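Local coordinates for DNA repair protein RAD7 (Saccharomyces cerevisiae, PDB 5ZB2), which takes part in global genome nucleotide excision repair, as a component of the complex that promotes removal of damage from nontranscribed DNA by this pathway, at residues L327-L332 and T349-G354; T103-Q108 and E123-L128. All blocks are in the same frame, centred on the assembly; numbering follows the deposited sequence.

Contact 1: L327-L332 and T349-G354; sequences LNLNSL and TYLDLG
N328 lays its amide alongside the carboxylate of D352, the two groups pointing the same way with their planes 25° apart. N328 ND2 and D352 OD2 are 3.4 Å apart but poorly angled; a water donates to OD2 and accepts weakly from N328 ND2, bridging the pair. CG of D352 stands anti to its backbone N (chi1 -175°), which places the carboxylate beside its own carbonyl carbon, from where OD1 meets the following turn. There OD1 takes two N-H groups. G354 N reaches it at 3.0 Å, closing an Asx turn, while N330 ND2 meets D352 OD1 on its syn side but tilted out of the carboxylate plane, at 3.2 Å, with amide and carboxylate planes 86° apart. N328 OD1 forms the equivalent Asx turn with N330 N at 2.8 Å, so the two consecutive strands end in the same device, side by side. An alanine in place of D352 would probably leave N330 ND2 and G354 N without this acceptor and the N330 amide held mainly through S331 OG. Parallel pairing underlies the stack: D352 N bonds L327 O at 3.0 Å, L329 N bonds D352 O, and beyond the strands S331 N bonds G354 O at 2.8 Å. On the opposite face from N328 and D352, L351 CD1 packs 3.9 Å from L327 CB, and both leucines touch L343. L329 CD1 meets L353 CD2 at 3.7 Å, and both touch F340 of helix 337-341. Such leucines and polar turns mark a leucine-rich repeat ladder. The buried carboxylate of D352, met by two N-H donors and a water, is likely to remain ionised, although nearby D378 may partly oppose this.

Contact 2: T103-Q108 and E123-L128; sequences TELSLQ and EKLPNL
L128 holds CG anti to its backbone N (chi1 -179°), and this sends CD1 back over the T103 peptide, 3.5 Å from T103 O. T103 has OG1 between its backbone N and carbonyl carbon (chi1 64°), which leaves CG2 anti to that carbon and turned onto N127. The methyl carbon T103 CG2 lies 3.8 Å from N127 CB, the two side chains crossing at a slant. Beside this, T103 CA points its hydrogen at N127 O, a CA-H...O contact of 3.4 Å with an angle of 142° at the hydrogen. The backbones come together here, T103 CA and L128 CA standing 4.0 Å apart. No conventional hydrogen bond links the two segments, so the evidence is of apolar packing plus this one polar C-H contact. Further in, L128 CD1 also approaches L105 CB at 4.3 Å, and L125 CD1 stands a looser 4.5 Å from L105 CD2. The type I turn from L125 to L128, closed by L128 N to L125 O at 3.0 Å, brings L125 toward the strand and lets the end of L128 return to it. L125 is where helical geometry ends, and the turn carries the chain from helix 115-124 into strand 130-134, the usual return path of a leucine-rich repeat. T103 is bonded through its backbone to K129 and S130 after the turn and to K77, just before strand 78-81. L105 reaches L79 of strand 78-81, while K124, at the end of helix 115-124, touches A96 and I97 of helix 89-98.

Contact 2 closes before contact 1 opens, and the two lie on opposite sides of the chain's centre, their own centres 34 Å apart and nearest atoms about 17 Å apart. They do not touch, yet both belong to the same leucine-rich repeat succession of parallel strands, with six strands standing between 130-134 and 326-328. Each spans one strand-helix-strand step, through helix 115-124 or helix 337-341, but samples a different stage of it: contact 2 the return from helix to strand, contact 1 the paired strands and the turns leaving them. Together they indicate how repeated steps build the curved leucine-rich-repeat solenoid of this C-terminal part of RAD7.

Contact 1: L327-L332 and T349-G354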
loop_
_atom_site.group_PDB
_atom_site.type_symbol
_atom_site.label_atom_id
_atom_site.label_comp_id
_atom_site.label_asym_id
_atom_site.label_seq_id
_atom_site.Cartn_x
_atom_site.Cartn_y
_atom_site.Cartn_z
ATOM N N LEU A 327 36.571 -22.642 -9.288
ATOM C CA LEU A 327 36.769 -23.986 -8.762
ATOM C C LEU A 327 37.026 -23.889 -7.268
ATOM O O LEU A 327 37.854 -23.083 -6.833
ATOM C CB LEU A 327 37.942 -24.681 -9.461
ATOM C CG LEU A 327 38.247 -26.121 -9.042
ATOM C CD1 LEU A 327 37.142 -27.066 -9.491
ATOM C CD2 LEU A 327 39.587 -26.558 -9.606
ATOM N N ASN A 328 36.325 -24.708 -6.488
ATOM C CA ASN A 328 36.399 -24.669 -5.031
ATOM C C ASN A 328 36.885 -26.021 -4.524
ATOM O O ASN A 328 36.150 -27.012 -4.585
ATOM C CB ASN A 328 35.038 -24.316 -4.431
ATOM C CG ASN A 328 35.080 -24.161 -2.922
ATOM O OD1 ASN A 328 35.971 -24.686 -2.248
ATOM N ND2 ASN A 328 34.104 -23.443 -2.381
ATOM N N LEU A 329 38.118 -26.053 -4.012
ATOM C CA LEU A 329 38.716 -27.252 -3.435
ATOM C C LEU A 329 38.870 -27.140 -1.922
ATOM O O LEU A 329 39.672 -27.867 -1.323
ATOM C CB LEU A 329 40.075 -27.520 -4.082
ATOM C CG LEU A 329 40.089 -27.593 -5.613
ATOM C CD1 LEU A 329 41.519 -27.653 -6.115
ATOM C CD2 LEU A 329 39.290 -28.792 -6.129
ATOM N N ASN A 330 38.099 -26.257 -1.295
ATOM C CA ASN A 330 38.282 -25.933 0.113
ATOM C C ASN A 330 38.202 -27.176 0.987
ATOM O O ASN A 330 37.254 -27.960 0.895
ATOM C CB ASN A 330 37.219 -24.921 0.539
ATOM C CG ASN A 330 37.409 -24.427 1.958
ATOM O OD1 ASN A 330 37.252 -25.175 2.922
ATOM N ND2 ASN A 330 37.726 -23.149 2.090
ATOM N N SER A 331 39.215 -27.348 1.836
ATOM C CA SER A 331 39.316 -28.398 2.850
ATOM C C SER A 331 39.653 -29.764 2.266
ATOM O O SER A 331 39.517 -30.768 2.982
ATOM C CB SER A 331 38.034 -28.527 3.680
ATOM O OG SER A 331 37.691 -27.300 4.293
ATOM N N LEU A 332 40.086 -29.852 1.006
ATOM C CA LEU A 332 40.523 -31.131 0.445
ATOM C C LEU A 332 41.942 -31.402 0.933
ATOM O O LEU A 332 42.941 -31.126 0.263
ATOM C CB LEU A 332 40.432 -31.127 -1.075
ATOM C CG LEU A 332 39.035 -30.993 -1.697
ATOM C CD1 LEU A 332 38.999 -31.677 -3.059
ATOM C CD2 LEU A 332 37.942 -31.542 -0.795
ATOM N N THR A 349 39.218 -18.050 -13.221
ATOM C CA THR A 349 39.404 -16.744 -12.598
ATOM C C THR A 349 39.388 -16.779 -11.078
ATOM O O THR A 349 40.044 -15.940 -10.455
ATOM C CB THR A 349 38.320 -15.760 -13.066
ATOM O OG1 THR A 349 37.052 -16.142 -12.516
ATOM C CG2 THR A 349 38.228 -15.740 -14.585
ATOM N N TYR A 350 38.665 -17.719 -10.466
ATOM C CA TYR A 350 38.570 -17.823 -9.016
ATOM C C TYR A 350 38.900 -19.243 -8.580
ATOM O O TYR A 350 38.426 -20.212 -9.181
ATOM C CB TYR A 350 37.168 -17.441 -8.518
ATOM C CG TYR A 350 36.993 -17.614 -7.025
ATOM C CD1 TYR A 350 37.392 -16.619 -6.138
ATOM C CD2 TYR A 350 36.433 -18.771 -6.501
ATOM C CE1 TYR A 350 37.238 -16.774 -4.772
ATOM C CE2 TYR A 350 36.276 -18.935 -5.134
ATOM C CZ TYR A 350 36.679 -17.933 -4.276
ATOM O OH TYR A 350 36.525 -18.091 -2.917
ATOM N N LEU A 351 39.699 -19.364 -7.521
ATOM C CA LEU A 351 40.117 -20.668 -7.015
ATOM C C LEU A 351 40.156 -20.617 -5.496
ATOM O O LEU A 351 40.915 -19.833 -4.919
ATOM C CB LEU A 351 41.484 -21.064 -7.583
ATOM C CG LEU A 351 42.045 -22.426 -7.162
ATOM C CD1 LEU A 351 41.150 -23.570 -7.629
ATOM C CD2 LEU A 351 43.460 -22.603 -7.691
ATOM N N ASP A 352 39.346 -21.456 -4.854
ATOM C CA ASP A 352 39.261 -21.519 -3.398
ATOM C C ASP A 352 40.105 -22.695 -2.919
ATOM O O ASP A 352 39.732 -23.856 -3.118
ATOM C CB ASP A 352 37.806 -21.662 -2.948
ATOM C CG ASP A 352 37.645 -21.616 -1.435
ATOM O OD1 ASP A 352 38.646 -21.784 -0.707
ATOM O OD2 ASP A 352 36.502 -21.423 -0.974
ATOM N N LEU A 353 41.243 -22.393 -2.291
ATOM C CA LEU A 353 42.128 -23.413 -1.741
ATOM C C LEU A 353 42.210 -23.339 -0.223
ATOM O O LEU A 353 43.195 -23.798 0.367
ATOM C CB LEU A 353 43.526 -23.292 -2.348
ATOM C CG LEU A 353 43.608 -23.418 -3.869
ATOM C CD1 LEU A 353 45.037 -23.224 -4.335
ATOM C CD2 LEU A 353 43.070 -24.765 -4.348
ATOM N N GLY A 354 41.191 -22.780 0.422
ATOM C CA GLY A 354 41.181 -22.666 1.865
ATOM C C GLY A 354 41.294 -24.005 2.559
ATOM O O GLY A 354 40.546 -24.940 2.255
HETATM O O HOH W 1 34.546 -22.250 0.764
#

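Contact 2: T103-Q108 and E123-L128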
loop_
_atom_site.group_PDB
_atom_site.type_symbol
_atom_site.label_atom_id
_atom_site.label_comp_id
_atom_site.label_asym_id
_atom_site.label_seq_id
_atom_site.Cartn_x
_atom_site.Cartn_y
_atom_site.Cartn_z
ATOM N N THR A 103 9.690 -11.623 -16.328
ATOM C CA THR A 103 9.552 -13.066 -16.452
ATOM C C THR A 103 10.348 -13.831 -15.409
ATOM O O THR A 103 9.970 -14.952 -15.062
ATOM C CB THR A 103 10.003 -13.532 -17.845
ATOM O OG1 THR A 103 11.400 -13.253 -18.017
ATOM C CG2 THR A 103 9.213 -12.819 -18.926
ATOM N N GLU A 104 11.431 -13.251 -14.899
ATOM C CA GLU A 104 12.268 -13.879 -13.889
ATOM C C GLU A 104 12.545 -12.861 -12.798
ATOM O O GLU A 104 12.960 -11.734 -13.090
ATOM C CB GLU A 104 13.582 -14.383 -14.489
ATOM C CG GLU A 104 13.388 -15.245 -15.729
ATOM C CD GLU A 104 14.674 -15.889 -16.205
ATOM O OE1 GLU A 104 15.745 -15.595 -15.626
ATOM O OE2 GLU A 104 14.607 -16.691 -17.159
ATOM N N LEU A 105 12.315 -13.256 -11.548
ATOM C CA LEU A 105 12.496 -12.363 -10.412
ATOM C C LEU A 105 13.159 -13.126 -9.279
ATOM O O LEU A 105 12.717 -14.222 -8.918
ATOM C CB LEU A 105 11.157 -11.778 -9.947
ATOM C CG LEU A 105 11.220 -10.783 -8.786
ATOM C CD1 LEU A 105 11.986 -9.529 -9.178
ATOM C CD2 LEU A 105 9.817 -10.433 -8.335
ATOM N N SER A 106 14.220 -12.548 -8.727
ATOM C CA SER A 106 14.927 -13.122 -7.593
ATOM C C SER A 106 14.932 -12.103 -6.466
ATOM O O SER A 106 15.479 -11.006 -6.625
ATOM C CB SER A 106 16.352 -13.517 -7.974
ATOM O OG SER A 106 17.051 -14.009 -6.844
ATOM N N LEU A 107 14.329 -12.469 -5.335
ATOM C CA LEU A 107 14.231 -11.610 -4.154
ATOM C C LEU A 107 14.981 -12.299 -3.019
ATOM O O LEU A 107 14.456 -13.220 -2.384
ATOM C CB LEU A 107 12.768 -11.354 -3.784
ATOM C CG LEU A 107 11.891 -10.754 -4.886
ATOM C CD1 LEU A 107 10.436 -10.610 -4.434
ATOM C CD2 LEU A 107 12.440 -9.408 -5.339
ATOM N N GLN A 108 16.206 -11.855 -2.765
ATOM C CA GLN A 108 17.065 -12.457 -1.753
ATOM C C GLN A 108 17.014 -11.616 -0.482
ATOM O O GLN A 108 17.135 -10.388 -0.536
ATOM C CB GLN A 108 18.502 -12.575 -2.264
ATOM C CG GLN A 108 18.640 -13.309 -3.602
ATOM C CD GLN A 108 18.281 -14.784 -3.511
ATOM O OE1 GLN A 108 18.861 -15.533 -2.725
ATOM N NE2 GLN A 108 17.320 -15.207 -4.321
ATOM N N GLU A 123 -0.219 -12.283 -9.336
ATOM C CA GLU A 123 -1.389 -11.843 -10.085
ATOM C C GLU A 123 -1.140 -10.629 -10.971
ATOM O O GLU A 123 -1.900 -10.417 -11.919
ATOM C CB GLU A 123 -2.541 -11.541 -9.122
ATOM C CG GLU A 123 -3.029 -12.782 -8.381
ATOM C CD GLU A 123 -4.248 -12.527 -7.518
ATOM O OE1 GLU A 123 -4.397 -11.395 -7.005
ATOM O OE2 GLU A 123 -5.061 -13.462 -7.351
ATOM N N LYS A 124 -0.101 -9.838 -10.704
ATOM C CA LYS A 124 0.160 -8.633 -11.481
ATOM C C LYS A 124 1.297 -8.791 -12.480
ATOM O O LYS A 124 1.475 -7.913 -13.331
ATOM C CB LYS A 124 0.474 -7.457 -10.547
ATOM C CG LYS A 124 -0.634 -7.136 -9.548
ATOM C CD LYS A 124 -1.928 -6.782 -10.244
ATOM C CE LYS A 124 -3.037 -6.556 -9.249
ATOM N NZ LYS A 124 -4.351 -6.377 -9.932
ATOM N N LEU A 125 2.074 -9.873 -12.392
ATOM C CA LEU A 125 3.151 -10.132 -13.337
ATOM C C LEU A 125 2.733 -11.278 -14.251
ATOM O O LEU A 125 3.101 -12.434 -14.004
ATOM C CB LEU A 125 4.452 -10.463 -12.603
ATOM C CG LEU A 125 4.980 -9.373 -11.672
ATOM C CD1 LEU A 125 6.213 -9.871 -10.935
ATOM C CD2 LEU A 125 5.292 -8.094 -12.434
ATOM N N PRO A 126 1.971 -11.000 -15.313
ATOM C CA PRO A 126 1.395 -12.097 -16.108
ATOM C C PRO A 126 2.425 -12.926 -16.854
ATOM O O PRO A 126 2.127 -14.076 -17.200
ATOM C CB PRO A 126 0.457 -11.371 -17.080
ATOM C CG PRO A 126 1.047 -10.005 -17.215
ATOM C CD PRO A 126 1.626 -9.678 -15.863
ATOM N N ASN A 127 3.614 -12.388 -17.114
ATOM C CA ASN A 127 4.672 -13.127 -17.794
ATOM C C ASN A 127 5.629 -13.823 -16.834
ATOM O O ASN A 127 6.602 -14.437 -17.287
ATOM C CB ASN A 127 5.474 -12.187 -18.698
ATOM C CG ASN A 127 4.625 -11.535 -19.768
ATOM O OD1 ASN A 127 3.768 -12.178 -20.374
ATOM N ND2 ASN A 127 4.862 -10.249 -20.011
ATOM N N LEU A 128 5.389 -13.741 -15.526
ATOM C CA LEU A 128 6.308 -14.333 -14.563
ATOM C C LEU A 128 6.330 -15.848 -14.709
ATOM O O LEU A 128 5.285 -16.503 -14.676
ATOM C CB LEU A 128 5.900 -13.947 -13.140
ATOM C CG LEU A 128 6.791 -14.472 -12.015
ATOM C CD1 LEU A 128 8.216 -13.958 -12.167
ATOM C CD2 LEU A 128 6.218 -14.088 -10.652
#